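Local coordinates for beta-lactamase (Klebsiella pneumoniae, PDB 6KBY), which probably hydrolyses beta-lactam antibiotics to substituted beta-amino acids as a class C beta-lactamase, and binds adenosine monophosphate in its ligand pocket, at residues S95-H98 and L103-S106; A259-H264 and L311-N316; P289-G294 and Q354-A359; P336-G341 and S365-K370. All blocks are in the same frame, centred on the assembly; numbering follows the deposited sequence.

Interaction 1 (S95-H98 and L103-S106); sequences SVSH and LRGS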
loop_
_atom_site.group_PDB
_atom_site.type_symbol
_atom_site.label_atom_id
_atom_site.label_comp_id
_atom_site.label_asym_id
_atom_site.label_seq_id
_atom_site.Cartn_x
_atom_site.Cartn_y
_atom_site.Cartn_z
ATOM N N SER A 95 22.003 0.179 -10.435
ATOM C CA SER A 95 21.230 1.124 -11.222
ATOM C C SER A 95 20.058 0.435 -11.918
ATOM O O SER A 95 20.058 -0.776 -12.166
ATOM C CB SER A 95 22.113 1.782 -12.280
ATOM O OG SER A 95 22.505 0.831 -13.257
ATOM N N VAL A 96 19.055 1.244 -12.257
ATOM C CA VAL A 96 17.945 0.746 -13.059
ATOM C C VAL A 96 18.445 0.217 -14.398
ATOM O O VAL A 96 18.020 -0.850 -14.855
ATOM C CB VAL A 96 16.876 1.842 -13.226
ATOM C CG1 VAL A 96 15.893 1.481 -14.331
ATOM C CG2 VAL A 96 16.141 2.056 -11.913
ATOM N N SER A 97 19.371 0.934 -15.041
ATOM C CA SER A 97 19.827 0.482 -16.352
ATOM C C SER A 97 20.646 -0.799 -16.264
ATOM O O SER A 97 20.743 -1.525 -17.258
ATOM C CB SER A 97 20.592 1.582 -17.088
ATOM O OG SER A 97 21.821 1.824 -16.453
ATOM N N HIS A 98 21.215 -1.109 -15.099
ATOM C CA HIS A 98 21.836 -2.416 -14.927
ATOM C C HIS A 98 20.843 -3.536 -15.210
ATOM O O HIS A 98 21.192 -4.543 -15.839
ATOM C CB HIS A 98 22.400 -2.548 -13.514
ATOM C CG HIS A 98 23.007 -3.887 -13.236
ATOM N ND1 HIS A 98 24.251 -4.249 -13.704
ATOM C CD2 HIS A 98 22.538 -4.955 -12.548
ATOM C CE1 HIS A 98 24.525 -5.481 -13.315
ATOM N NE2 HIS A 98 23.502 -5.933 -12.613
ATOM N N LEU A 103 17.766 0.882 -21.260
ATOM C CA LEU A 103 17.960 2.198 -20.669
ATOM C C LEU A 103 19.424 2.534 -20.413
ATOM O O LEU A 103 19.708 3.603 -19.864
ATOM C CB LEU A 103 17.150 2.315 -19.372
ATOM C CG LEU A 103 15.644 2.097 -19.543
ATOM C CD1 LEU A 103 14.894 2.291 -18.226
ATOM C CD2 LEU A 103 15.086 3.017 -20.615
ATOM N N ARG A 104 20.357 1.666 -20.788
ATOM C CA ARG A 104 21.762 1.985 -20.594
ATOM C C ARG A 104 22.148 3.170 -21.466
ATOM O O ARG A 104 21.769 3.254 -22.638
ATOM C CB ARG A 104 22.631 0.761 -20.882
ATOM C CG ARG A 104 22.497 -0.283 -19.783
ATOM C CD ARG A 104 23.127 -1.612 -20.141
ATOM N NE ARG A 104 22.932 -2.577 -19.062
ATOM C CZ ARG A 104 23.293 -3.854 -19.124
ATOM N NH1 ARG A 104 23.872 -4.329 -20.220
ATOM N NH2 ARG A 104 23.077 -4.657 -18.089
ATOM N N GLY A 105 22.874 4.110 -20.871
ATOM C CA GLY A 105 23.192 5.355 -21.526
ATOM C C GLY A 105 22.240 6.490 -21.215
ATOM O O GLY A 105 22.542 7.639 -21.557
ATOM N N SER A 106 21.109 6.210 -20.566
ATOM C CA SER A 106 20.110 7.210 -20.232
ATOM C C SER A 106 20.333 7.715 -18.808
ATOM O O SER A 106 21.288 7.339 -18.129
ATOM C CB SER A 106 18.704 6.617 -20.367
ATOM O OG SER A 106 18.398 5.791 -19.251
#
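Arg-104 runs along Ser-97 to His-98 and bonds to their two successive backbone carbonyls. NE donates to Ser-97 O at 3.0 Å, and NH2 donates to His-98 O at 2.9 Å. Both bonds are bent, with N-H...O angles of 148° and 147°. The two oxygens sit at the guanidinium edge, each somewhat tilted from its plane. NE itself stands above the carbonyl plane of Ser-97. CG is anti to the carbonyl carbon (chi1 -72°), and the extended chain then carries the guanidinium past Ser-97. Grip by two nitrogens limits its rotation.

Carbon contacts add to this. Ser-97 CB lies 3.8 Å from Arg-104 CG and rests on the carbonyl of Leu-103, 3.5 Å from its O. Val-96 CG1 meets Leu-103 CD1 at 4.1 Å, the side chains slanting across each other.

Local polar bonds shape both segments. Ser-95 is the N-cap of helix 96-99: its OG accepts from His-98 N at 3.0 Å. Residues 103-106 form a type II turn, with Gly-105 at a positive phi. Leu-103 O accepts from Ser-106 N and, at 2.6 Å, from Ser-106 OG, which also bonds to Phe-108 N.

The short helix thus meets the loop that follows it. Asp-109 OD1 ties the two by accepting from Ser-97 OG and Gly-105 N. Phe-108 touches Val-96 and Leu-103. Leu-103 also packs on Met-138, Leu-141 and Lys-142 of helix 134-143.

Interaction 2 (A259-H264 and L311-N316); sequences ALTATH and LPPQEN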
loop_
_atom_site.group_PDB
_atom_site.type_symbol
_atom_site.label_atom_id
_atom_site.label_comp_id
_atom_site.label_asym_id
_atom_site.label_seq_id
_atom_site.Cartn_x
_atom_site.Cartn_y
_atom_site.Cartn_z
ATOM N N ALA A 259 11.511 -11.306 3.439
ATOM C CA ALA A 259 11.174 -10.300 2.439
ATOM C C ALA A 259 10.199 -9.277 3.002
ATOM O O ALA A 259 10.385 -8.065 2.828
ATOM C CB ALA A 259 10.575 -10.987 1.214
ATOM N N LEU A 260 9.141 -9.749 3.671
ATOM C CA LEU A 260 8.163 -8.846 4.273
ATOM C C LEU A 260 8.835 -7.899 5.254
ATOM O O LEU A 260 8.672 -6.673 5.180
ATOM C CB LEU A 260 7.095 -9.657 4.999
ATOM C CG LEU A 260 6.108 -10.417 4.114
ATOM C CD1 LEU A 260 5.478 -11.548 4.922
ATOM C CD2 LEU A 260 5.043 -9.467 3.570
ATOM N N THR A 261 9.595 -8.459 6.187
ATOM C CA THR A 261 10.212 -7.644 7.222
ATOM C C THR A 261 11.168 -6.629 6.618
ATOM O O THR A 261 11.193 -5.469 7.035
ATOM C CB THR A 261 10.921 -8.568 8.207
ATOM O OG1 THR A 261 9.934 -9.385 8.848
ATOM C CG2 THR A 261 11.715 -7.781 9.253
ATOM N N ALA A 262 11.940 -7.040 5.610
ATOM C CA ALA A 262 12.941 -6.149 5.036
ATOM C C ALA A 262 12.329 -4.954 4.322
ATOM O O ALA A 262 13.023 -3.947 4.137
ATOM C CB ALA A 262 13.883 -6.907 4.095
ATOM N N THR A 263 11.055 -5.024 3.912
ATOM C CA THR A 263 10.445 -3.835 3.318
ATOM C C THR A 263 10.328 -2.697 4.317
ATOM O O THR A 263 10.115 -1.550 3.900
ATOM C CB THR A 263 9.054 -4.085 2.717
ATOM O OG1 THR A 263 8.127 -4.441 3.748
ATOM C CG2 THR A 263 9.072 -5.141 1.621
ATOM N N HIS A 264 10.418 -2.995 5.617
ATOM C CA HIS A 264 10.324 -1.976 6.654
ATOM C C HIS A 264 11.654 -1.288 6.931
ATOM O O HIS A 264 11.713 -0.455 7.842
ATOM C CB HIS A 264 9.847 -2.571 7.986
ATOM C CG HIS A 264 8.657 -3.481 7.900
ATOM N ND1 HIS A 264 8.224 -4.199 8.992
ATOM C CD2 HIS A 264 7.819 -3.804 6.884
ATOM C CE1 HIS A 264 7.178 -4.930 8.655
ATOM N NE2 HIS A 264 6.907 -4.707 7.383
ATOM N N LEU A 311 18.184 2.142 8.480
ATOM C CA LEU A 311 17.578 1.824 9.764
ATOM C C LEU A 311 16.952 0.439 9.683
ATOM O O LEU A 311 16.069 0.219 8.846
ATOM C CB LEU A 311 16.505 2.852 10.090
ATOM C CG LEU A 311 15.720 2.644 11.382
ATOM C CD1 LEU A 311 16.624 2.804 12.596
ATOM C CD2 LEU A 311 14.565 3.620 11.443
ATOM N N PRO A 312 17.354 -0.513 10.519
ATOM C CA PRO A 312 16.759 -1.841 10.429
ATOM C C PRO A 312 15.268 -1.774 10.679
ATOM O O PRO A 312 14.773 -0.850 11.347
ATOM C CB PRO A 312 17.476 -2.625 11.539
ATOM C CG PRO A 312 18.761 -1.904 11.744
ATOM C CD PRO A 312 18.411 -0.455 11.543
ATOM N N PRO A 313 14.513 -2.738 10.159
ATOM C CA PRO A 313 13.097 -2.858 10.532
ATOM C C PRO A 313 12.919 -2.769 12.041
ATOM O O PRO A 313 13.631 -3.425 12.807
ATOM C CB PRO A 313 12.722 -4.239 9.992
ATOM C CG PRO A 313 13.622 -4.406 8.801
ATOM C CD PRO A 313 14.928 -3.781 9.209
ATOM N N GLN A 314 11.970 -1.941 12.467
ATOM C CA GLN A 314 11.776 -1.627 13.875
ATOM C C GLN A 314 10.443 -2.157 14.374
ATOM O O GLN A 314 9.492 -2.352 13.608
ATOM C CB GLN A 314 11.781 -0.114 14.107
ATOM C CG GLN A 314 13.102 0.562 13.838
ATOM C CD GLN A 314 14.194 0.032 14.735
ATOM O OE1 GLN A 314 14.048 -0.010 15.963
ATOM N NE2 GLN A 314 15.299 -0.387 14.128
ATOM N N GLU A 315 10.381 -2.351 15.690
ATOM C CA GLU A 315 9.122 -2.614 16.374
ATOM C C GLU A 315 8.429 -1.330 16.818
ATOM O O GLU A 315 7.205 -1.204 16.683
ATOM C CB GLU A 315 9.356 -3.507 17.594
ATOM C CG GLU A 315 10.072 -4.804 17.282
ATOM C CD GLU A 315 9.353 -5.655 16.256
ATOM O OE1 GLU A 315 8.204 -6.051 16.519
ATOM O OE2 GLU A 315 9.938 -5.922 15.178
ATOM N N ASN A 316 9.194 -0.376 17.340
ATOM C CA ASN A 316 8.647 0.806 18.005
ATOM C C ASN A 316 8.308 1.922 17.024
ATOM O O ASN A 316 8.722 3.067 17.188
ATOM C CB ASN A 316 9.618 1.287 19.077
ATOM C CG ASN A 316 9.765 0.290 20.218
ATOM O OD1 ASN A 316 8.804 -0.388 20.584
ATOM N ND2 ASN A 316 10.967 0.191 20.782
HETATM O O HOH W 1 12.968 0.932 9.973
HETATM O O HOH W 2 10.195 -0.683 10.716
HETATM O O HOH W 3 9.381 -4.104 11.425
#
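Pro-313 packs its ring against Thr-261 and His-264, where helix 255-262 runs out into the following turn. Its CG rests 3.2 Å from Thr-261 O, and its CB lies 3.8 Å from Thr-261 CG2. These two side chains meet at about a right angle. His-264 CB touches Pro-313 CB at 3.9 Å.

The contact joins the helix end to the loop between strands 302-311 and 317-325. Both strands belong to the large antiparallel sheet of the class C beta-lactamase fold. Leu-311, at the end of the first strand, is backbone-bonded to Gly-266 on the neighbouring strand.

Polar links across the contact run through water. One water lies within bonding distance of His-264 O (2.8 Å) and Pro-312 O (2.9 Å). A second takes the N-H of Gln-314, its oxygen 2.8 Å from Gln-314 N, and lies 3.3 Å from His-264 O. Neither can necessarily serve all its acceptors at once. A third lies in the ring plane at the edge of His-264, 2.7 Å from ND1, and donates to Gln-314 O. The other ring nitrogen, NE2, is hydrogen-bonded to Asn-244 OD1. Thr-261 CA lies over one ring face, and Trp-279 meets the ring edge-to-face.

Interaction 3 (P289-G294 and Q354-A359); sequences PNLLTG and QRVTVA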
loop_
_atom_site.group_PDB
_atom_site.type_symbol
_atom_site.label_atom_id
_atom_site.label_comp_id
_atom_site.label_asym_id
_atom_site.label_seq_id
_atom_site.Cartn_x
_atom_site.Cartn_y
_atom_site.Cartn_z
ATOM N N PRO A 289 -0.807 15.120 14.939
ATOM C CA PRO A 289 -0.349 16.145 13.982
ATOM C C PRO A 289 0.761 15.673 13.062
ATOM O O PRO A 289 0.729 15.964 11.861
ATOM C CB PRO A 289 0.090 17.300 14.892
ATOM C CG PRO A 289 -0.758 17.142 16.108
ATOM C CD PRO A 289 -0.872 15.654 16.315
ATOM N N ASN A 290 1.747 14.945 13.589
ATOM C CA ASN A 290 2.841 14.484 12.740
ATOM C C ASN A 290 2.379 13.405 11.771
ATOM O O ASN A 290 2.847 13.344 10.630
ATOM C CB ASN A 290 4.004 13.991 13.594
ATOM C CG ASN A 290 4.742 15.123 14.277
ATOM O OD1 ASN A 290 4.638 16.282 13.871
ATOM N ND2 ASN A 290 5.503 14.794 15.312
ATOM N N LEU A 291 1.464 12.546 12.208
ATOM C CA LEU A 291 0.935 11.522 11.318
ATOM C C LEU A 291 0.144 12.150 10.177
ATOM O O LEU A 291 0.226 11.699 9.029
ATOM C CB LEU A 291 0.066 10.560 12.123
ATOM C CG LEU A 291 -0.345 9.271 11.419
ATOM C CD1 LEU A 291 0.872 8.507 10.930
ATOM C CD2 LEU A 291 -1.187 8.418 12.355
ATOM N N LEU A 292 -0.625 13.197 10.478
ATOM C CA LEU A 292 -1.366 13.893 9.435
ATOM C C LEU A 292 -0.417 14.552 8.446
ATOM O O LEU A 292 -0.582 14.419 7.229
ATOM C CB LEU A 292 -2.313 14.911 10.064
ATOM C CG LEU A 292 -3.482 14.295 10.827
ATOM C CD1 LEU A 292 -4.213 15.366 11.624
ATOM C CD2 LEU A 292 -4.435 13.572 9.879
ATOM N N THR A 293 0.594 15.265 8.952
ATOM C CA THR A 293 1.584 15.880 8.073
ATOM C C THR A 293 2.284 14.830 7.226
ATOM O O THR A 293 2.454 15.004 6.012
ATOM C CB THR A 293 2.605 16.651 8.910
ATOM O OG1 THR A 293 1.933 17.681 9.652
ATOM C CG2 THR A 293 3.682 17.274 8.023
ATOM N N GLY A 294 2.682 13.726 7.851
ATOM C CA GLY A 294 3.355 12.650 7.148
ATOM C C GLY A 294 2.500 11.939 6.125
ATOM O O GLY A 294 3.044 11.202 5.295
ATOM N N GLN A 354 -9.095 12.093 7.316
ATOM C CA GLN A 354 -10.122 11.361 8.049
ATOM C C GLN A 354 -9.742 9.898 8.244
ATOM O O GLN A 354 -9.983 9.333 9.318
ATOM C CB GLN A 354 -11.460 11.469 7.328
ATOM C CG GLN A 354 -12.002 12.875 7.267
ATOM C CD GLN A 354 -13.342 12.902 6.590
ATOM O OE1 GLN A 354 -14.368 12.673 7.224
ATOM N NE2 GLN A 354 -13.340 13.148 5.292
ATOM N N ARG A 355 -9.170 9.260 7.216
ATOM C CA ARG A 355 -8.725 7.875 7.367
ATOM C C ARG A 355 -7.729 7.761 8.508
ATOM O O ARG A 355 -7.841 6.888 9.379
ATOM C CB ARG A 355 -8.048 7.391 6.082
ATOM C CG ARG A 355 -8.867 7.578 4.831
ATOM C CD ARG A 355 -8.154 7.050 3.599
ATOM N NE ARG A 355 -8.689 7.682 2.400
ATOM C CZ ARG A 355 -8.201 7.498 1.174
ATOM N NH1 ARG A 355 -7.174 6.676 0.975
ATOM N NH2 ARG A 355 -8.745 8.144 0.148
ATOM N N VAL A 356 -6.733 8.644 8.504
ATOM C CA VAL A 356 -5.659 8.590 9.484
ATOM C C VAL A 356 -6.185 8.882 10.883
ATOM O O VAL A 356 -5.806 8.221 11.857
ATOM C CB VAL A 356 -4.572 9.592 9.062
ATOM C CG1 VAL A 356 -3.575 9.788 10.182
ATOM C CG2 VAL A 356 -3.905 9.142 7.762
ATOM N N THR A 357 -7.064 9.877 11.001
ATOM C CA THR A 357 -7.595 10.248 12.309
ATOM C C THR A 357 -8.412 9.110 12.916
ATOM O O THR A 357 -8.269 8.778 14.100
ATOM C CB THR A 357 -8.427 11.527 12.181
ATOM O OG1 THR A 357 -7.588 12.605 11.747
ATOM C CG2 THR A 357 -9.067 11.887 13.519
ATOM N N VAL A 358 -9.288 8.501 12.115
ATOM C CA VAL A 358 -10.086 7.382 12.606
ATOM C C VAL A 358 -9.189 6.224 13.031
ATOM O O VAL A 358 -9.367 5.641 14.107
ATOM C CB VAL A 358 -11.127 6.966 11.552
ATOM C CG1 VAL A 358 -11.753 5.634 11.914
ATOM C CG2 VAL A 358 -12.200 8.039 11.422
ATOM N N ALA A 359 -8.194 5.892 12.203
ATOM C CA ALA A 359 -7.283 4.806 12.550
ATOM C C ALA A 359 -6.528 5.107 13.841
ATOM O O ALA A 359 -6.338 4.222 14.685
ATOM C CB ALA A 359 -6.301 4.569 11.406
#
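Leu-291 and Leu-292 of helix 288-294 meet Val-356 and Thr-357 of helix 352-364. The two helices run roughly antiparallel beside the large sheet of the class C beta-lactamase fold. The axes of segments 289-294 and 354-359 approach to 9.8 Å, with 148° between their directions.

Val-356 is central to the contact. Its side chain sets off toward the other helix, and CG1 is anti to the backbone N (chi1 168°). This methyl meets the branch of Leu-291, 3.5 Å from CG and 3.5 Å from CD2. The CG pair is closer than two carbons normally pack. Leu-291 also points its CB across the gap, with CG anti to its own backbone N (chi1 -168°).

Leu-292 starts from the flank of its helix, but its end turns inward. CD2 reaches Val-356 CG1 at 3.9 Å, so the two leucines share one methyl. All the side-chain pairs meet at a slant. The interface is apolar, with one hydroxyl at its margin.

Val-356 also packs on Asn-295 and on Tyr-331 of strand 328-335. The next residue back, Arg-355, donates to the OG of Ser-324, which belongs to the AMP site. The side chain of Val-356 lies about 10 Å from that of Ser-324 and about 12 Å from the bound AMP.

Leu-292 CD2 lies 3.8 Å from Thr-357 OG1, whose hydroxyl is hydrogen-bonded to Asp-353 O of its own helix.

Interaction 4 (P336-G341 and S365-K370); sequences PAKKMG and SLEGNK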
loop_
_atom_site.group_PDB
_atom_site.type_symbol
_atom_site.label_atom_id
_atom_site.label_comp_id
_atom_site.label_asym_id
_atom_site.label_seq_id
_atom_site.Cartn_x
_atom_site.Cartn_y
_atom_site.Cartn_z
ATOM N N PRO A 336 4.243 -2.735 15.122
ATOM C CA PRO A 336 4.708 -4.098 15.449
ATOM C C PRO A 336 4.945 -4.331 16.934
ATOM O O PRO A 336 4.638 -5.417 17.443
ATOM C CB PRO A 336 5.974 -4.253 14.597
ATOM C CG PRO A 336 5.746 -3.310 13.430
ATOM C CD PRO A 336 5.029 -2.123 14.035
ATOM N N ALA A 337 5.430 -3.320 17.661
ATOM C CA ALA A 337 5.697 -3.492 19.088
ATOM C C ALA A 337 4.440 -3.838 19.865
ATOM O O ALA A 337 4.517 -4.482 20.920
ATOM C CB ALA A 337 6.287 -2.209 19.662
ATOM N N LYS A 338 3.282 -3.404 19.383
ATOM C CA LYS A 338 2.019 -3.655 20.050
ATOM C C LYS A 338 1.215 -4.757 19.377
ATOM O O LYS A 338 0.115 -5.070 19.840
ATOM C CB LYS A 338 1.205 -2.360 20.123
ATOM C CG LYS A 338 1.917 -1.221 20.848
ATOM C CD LYS A 338 2.386 -1.626 22.241
ATOM C CE LYS A 338 3.043 -0.457 22.952
ATOM N NZ LYS A 338 3.663 -0.870 24.244
ATOM N N LYS A 339 1.749 -5.362 18.319
ATOM C CA LYS A 339 1.043 -6.365 17.525
ATOM C C LYS A 339 -0.387 -5.924 17.241
ATOM O O LYS A 339 -1.355 -6.680 17.368
ATOM C CB LYS A 339 1.110 -7.756 18.151
ATOM C CG LYS A 339 2.521 -8.242 18.453
ATOM C CD LYS A 339 3.358 -8.537 17.213
ATOM C CE LYS A 339 4.736 -9.031 17.637
ATOM N NZ LYS A 339 5.553 -9.546 16.507
ATOM N N MET A 340 -0.525 -4.665 16.864
ATOM C CA MET A 340 -1.838 -4.143 16.554
ATOM C C MET A 340 -1.822 -3.534 15.166
ATOM O O MET A 340 -0.812 -2.976 14.720
ATOM C CB MET A 340 -2.333 -3.159 17.591
ATOM C CG MET A 340 -1.565 -1.898 17.661
ATOM S SD MET A 340 -2.238 -0.841 18.948
ATOM C CE MET A 340 -2.444 -1.945 20.327
ATOM N N GLY A 341 -2.934 -3.678 14.470
ATOM C CA GLY A 341 -3.013 -3.189 13.110
ATOM C C GLY A 341 -4.451 -2.980 12.711
ATOM O O GLY A 341 -5.380 -3.536 13.314
ATOM N N SER A 365 -7.251 3.287 21.293
ATOM C CA SER A 365 -8.209 2.737 22.243
ATOM C C SER A 365 -7.863 1.326 22.706
ATOM O O SER A 365 -8.510 0.829 23.638
ATOM C CB SER A 365 -9.609 2.719 21.615
ATOM O OG SER A 365 -9.772 1.616 20.731
ATOM N N LEU A 366 -6.862 0.678 22.110
ATOM C CA LEU A 366 -6.698 -0.766 22.258
ATOM C C LEU A 366 -5.913 -1.208 23.491
ATOM O O LEU A 366 -5.845 -2.413 23.759
ATOM C CB LEU A 366 -6.085 -1.370 20.997
ATOM C CG LEU A 366 -6.935 -1.216 19.739
ATOM C CD1 LEU A 366 -6.246 -1.918 18.580
ATOM C CD2 LEU A 366 -8.335 -1.769 19.951
ATOM N N GLU A 367 -5.313 -0.290 24.243
ATOM C CA GLU A 367 -4.761 -0.643 25.545
ATOM C C GLU A 367 -4.781 0.590 26.434
ATOM O O GLU A 367 -4.944 1.718 25.962
ATOM C CB GLU A 367 -3.344 -1.232 25.456
ATOM C CG GLU A 367 -2.273 -0.203 25.139
ATOM C CD GLU A 367 -0.862 -0.774 25.142
ATOM O OE1 GLU A 367 0.099 0.024 25.019
ATOM O OE2 GLU A 367 -0.695 -2.008 25.271
ATOM N N GLY A 368 -4.618 0.358 27.730
ATOM C CA GLY A 368 -4.594 1.450 28.679
ATOM C C GLY A 368 -3.330 2.280 28.560
ATOM O O GLY A 368 -2.347 1.907 27.914
ATOM N N ASN A 369 -3.360 3.435 29.213
ATOM C CA ASN A 369 -2.233 4.357 29.200
ATOM C C ASN A 369 -1.265 4.029 30.330
ATOM O O ASN A 369 -1.679 3.751 31.459
ATOM C CB ASN A 369 -2.731 5.795 29.349
ATOM C CG ASN A 369 -3.698 6.189 28.252
ATOM O OD1 ASN A 369 -3.648 5.650 27.145
ATOM N ND2 ASN A 369 -4.588 7.128 28.551
ATOM N N LYS A 370 0.025 4.056 30.013
ATOM C CA LYS A 370 1.065 3.825 31.008
ATOM C C LYS A 370 2.298 4.643 30.654
ATOM O O LYS A 370 3.365 4.444 31.227
ATOM C CB LYS A 370 1.428 2.341 31.076
ATOM C CG LYS A 370 1.983 1.790 29.771
ATOM C CD LYS A 370 2.333 0.316 29.883
ATOM C CE LYS A 370 2.884 -0.219 28.569
ATOM N NZ LYS A 370 1.887 -0.084 27.465
ATOM O OXT LYS A 370 2.243 5.505 29.773
HETATM O O HOH W 4 2.017 -2.330 25.922
#
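The backbones stay well apart, with CA atoms 8.2 Å apart for Met-340 and Leu-366 and 9.2 Å for Lys-338 and Glu-367, so the side chains make the contact. Residues 336-339 link strand 328-335 to strand 340-346, which 340-341 begin. There is a 3-10 turn at 336-338 and a G1 beta bulge at Lys-339 and Met-340. Residues 365-370 are the C-terminal tail.

Met-340 and Leu-366 form the apolar half. The two side chains lie alongside each other, running opposite ways. Met-340 CE rests on Leu-366 CB at 3.7 Å. The methionine chain is bent at its end (chi3 46°), which turns the methyl onto the leucine.

The charged half is a salt-bridge network around Glu-367. Lys-370 NZ pairs with Glu-367 OE1 at 3.0 Å, within the tail. Lys-338 NZ makes only a long salt bridge to that oxygen, at 3.8 Å. The two lysines approach tip to tip. One water sits among the three groups and accepts from both lysines, 2.8 Å from Lys-338 NZ and 2.7 Å from Lys-370 NZ. It donates to Glu-367 OE2 at 2.8 Å. The shared carboxylate and water probably let the two ammonium groups lie this close. The last bend of Lys-370 (chi4 -61°) brings its NZ back to this cluster.

Met-340 also packs on Val-41. Leu-366 covers Val-39 and Val-41 of strand 34-41 and touches Ile-15 of helix 11-30. The tail thus packs against the neighbouring strands 34-41 and 340-346, beside helix 11-30.

Interaction 1 is buried, interactions 2 and 3 are partly buried, and interaction 4 is at the surface. Interaction 3 is the most apolar contact, between two helices beside the sheet, nearest the AMP site. Interaction 4 mixes a small apolar pair with a charged, watered network. Interaction 2 relies on a proline ring and bridging waters, while interaction 1 uses an arginine on backbone carbonyls. Interactions 2 and 4 touch: Glu-315 O and Ala-337 N lie 2.9 Å apart, a probable hydrogen bond. Interactions 3 and 4 share the end region of the chain, since helix 352-364 leads into the tail. Interaction 1 is remote, its centre about 45 Å from that of interaction 4.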